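Local coordinates for fasciclin-1 (Drosophila melanogaster, PDB 1O70), which acts as a neural cell adhesion molecule at the cell surface, seen here through its third and fourth FAS1 domains, at residues K164-P169 and D173-G178. Numbering follows the deposited sequence.
Sequences KLESDP and DTYKMG. With NAG (2-acetamido-2-deoxy-beta-D-glucopyranose), chain B; SO4 (sulfate ion), chain E.
Thr174 meets Leu165 through its methyl group alone: CG2 of Thr174 lies 4.4 Å from CD2 of Leu165, a loose apolar touch. Both side chains rest on Tyr196 and Val198, while the Thr174 hydroxyl turns to other partners, Trp204 NE1 and the carbonyl oxygen of Pro199. Tyr175 gives the largest share of the contact. Its CB sits 3.2 Å from the carbonyl oxygen of Leu165, and CD1 on the ring packs against Leu165 CB at 3.9 Å. With CG anti to the backbone N (chi1 165°), the ring reaches across to the last turn of helix 161-167 and lies flat against Glu166. There CA of Glu166 stands over the ring centre, 3.8 Å from the centroid and 5° off the normal, a CH-pi contact, and CB of Glu166 continues the cover outward to 3.5 Å from Tyr175 CZ. The contact thus joins two successive short helices near the start of the fourth FAS1 domain, connected by the short linker 168-171, with the buried leucine packed on strand 193-199 of the domain's beta-sheet and the tyrosine-glutamate pair at the more exposed side. At that side the carboxylate of Glu166 is turned almost perpendicular to the ring, 88° between planes. A water in the ring plane joins the two polar ends, donating to Glu166 OE1 at 2.8 Å and hydrogen-bonded to Tyr175 OH at 2.6 Å. With an alanine here in place of the tyrosine, CA and CB of Glu166 would probably lose their aromatic cover and the bridging water its phenol partner. Beyond the tyrosine, Lys176 points its CB away from helix 161-167, and its NZ hydrogen-bonds O1 of a sulfate ion, probably from the crystallisation liquor, at 3.1 Å.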
# COMPACT_ATOMS: atom_id res chain seq x y z
N LYS A 164 -2.05 0.46 10.10
CA LYS A 164 -2.20 1.00 8.76
C LYS A 164 -3.63 1.48 8.56
O LYS A 164 -3.85 2.60 8.09
CB LYS A 164 -1.89 -0.09 7.73
CG LYS A 164 -0.99 0.35 6.59
CD LYS A 164 -1.55 1.53 5.83
CE LYS A 164 -0.53 2.08 4.85
NZ LYS A 164 0.65 2.64 5.54
N LEU A 165 -4.59 0.63 8.91
CA LEU A 165 -6.00 0.97 8.77
C LEU A 165 -6.41 2.27 9.45
O LEU A 165 -7.30 2.96 8.96
CB LEU A 165 -6.89 -0.14 9.31
CG LEU A 165 -7.10 -1.41 8.49
CD1 LEU A 165 -7.82 -2.42 9.38
CD2 LEU A 165 -7.92 -1.11 7.23
N GLU A 166 -5.80 2.60 10.57
CA GLU A 166 -6.18 3.83 11.24
C GLU A 166 -5.42 5.04 10.73
O GLU A 166 -5.89 6.16 10.86
CB GLU A 166 -6.02 3.70 12.75
CG GLU A 166 -4.80 2.93 13.16
CD GLU A 166 -4.74 2.71 14.66
OE1 GLU A 166 -5.79 2.38 15.26
OE2 GLU A 166 -3.64 2.85 15.24
N SER A 167 -4.27 4.80 10.10
CA SER A 167 -3.47 5.90 9.58
C SER A 167 -3.62 6.22 8.08
O SER A 167 -3.11 7.24 7.62
CB SER A 167 -1.99 5.68 9.92
OG SER A 167 -1.49 4.49 9.36
N ASP A 168 -4.33 5.37 7.33
CA ASP A 168 -4.52 5.57 5.89
C ASP A 168 -5.92 6.12 5.58
O ASP A 168 -6.92 5.40 5.68
CB ASP A 168 -4.33 4.23 5.15
CG ASP A 168 -4.12 4.41 3.65
OD1 ASP A 168 -4.78 5.27 3.03
OD2 ASP A 168 -3.30 3.66 3.08
N PRO A 169 -6.00 7.39 5.16
CA PRO A 169 -7.31 7.99 4.85
C PRO A 169 -8.14 7.21 3.83
O PRO A 169 -9.38 7.25 3.84
CB PRO A 169 -6.96 9.38 4.32
CG PRO A 169 -5.58 9.64 4.83
CD PRO A 169 -4.92 8.29 4.74
N ASP A 173 -13.21 4.23 5.71
CA ASP A 173 -14.51 3.57 5.82
C ASP A 173 -14.38 2.15 6.35
O ASP A 173 -15.03 1.77 7.33
CB ASP A 173 -15.23 3.56 4.47
CG ASP A 173 -15.86 4.89 4.13
OD1 ASP A 173 -15.90 5.77 5.00
OD2 ASP A 173 -16.34 5.07 2.99
N THR A 174 -13.53 1.36 5.70
CA THR A 174 -13.33 -0.00 6.15
C THR A 174 -12.82 -0.02 7.59
O THR A 174 -13.21 -0.89 8.37
CB THR A 174 -12.35 -0.77 5.23
OG1 THR A 174 -12.98 -1.02 3.97
CG2 THR A 174 -11.95 -2.09 5.85
N TYR A 175 -11.99 0.95 7.96
CA TYR A 175 -11.47 0.98 9.33
C TYR A 175 -12.57 1.32 10.31
O TYR A 175 -12.65 0.74 11.40
CB TYR A 175 -10.33 2.00 9.45
CG TYR A 175 -9.97 2.35 10.88
CD1 TYR A 175 -9.48 1.39 11.76
CD2 TYR A 175 -10.14 3.66 11.35
CE1 TYR A 175 -9.16 1.72 13.08
CE2 TYR A 175 -9.82 4.00 12.66
CZ TYR A 175 -9.33 3.04 13.52
OH TYR A 175 -9.03 3.40 14.81
N LYS A 176 -13.44 2.24 9.93
CA LYS A 176 -14.54 2.63 10.79
C LYS A 176 -15.56 1.51 10.96
O LYS A 176 -16.05 1.26 12.06
CB LYS A 176 -15.22 3.88 10.24
CG LYS A 176 -16.44 4.27 11.03
CD LYS A 176 -16.69 5.76 10.95
CE LYS A 176 -17.09 6.19 9.56
NZ LYS A 176 -17.42 7.65 9.55
N MET A 177 -15.87 0.82 9.86
CA MET A 177 -16.84 -0.26 9.89
C MET A 177 -16.39 -1.41 10.80
O MET A 177 -17.21 -2.08 11.40
CB MET A 177 -17.06 -0.79 8.47
CG MET A 177 -18.26 -1.70 8.32
SD MET A 177 -18.53 -2.08 6.57
CE MET A 177 -18.68 -3.80 6.61
N GLY A 178 -15.08 -1.61 10.88
CA GLY A 178 -14.53 -2.68 11.71
C GLY A 178 -14.54 -2.35 13.19
O GLY A 178 -14.11 -3.15 14.02
C1 NAG B . -0.04 9.62 5.24
C2 NAG B . -1.09 10.03 4.21
C3 NAG B . -1.65 11.41 4.60
C4 NAG B . -2.18 11.39 6.04
C5 NAG B . -1.10 10.84 6.99
C6 NAG B . -1.54 10.68 8.42
C7 NAG B . -0.91 9.31 1.92
C8 NAG B . -0.26 9.49 0.55
N2 NAG B . -0.49 10.11 2.89
O3 NAG B . -2.65 11.81 3.68
O4 NAG B . -2.51 12.74 6.44
O5 NAG B . -0.64 9.55 6.53
O6 NAG B . -2.74 9.93 8.50
O7 NAG B . -1.78 8.46 2.08
S SO4 E . -19.11 6.99 6.06
O1 SO4 E . -19.28 8.00 7.12
O2 SO4 E . -18.29 5.87 6.57
O3 SO4 E . -20.44 6.48 5.64
O4 SO4 E . -18.43 7.60 4.90
O HOH W 1 -8.24 1.45 16.30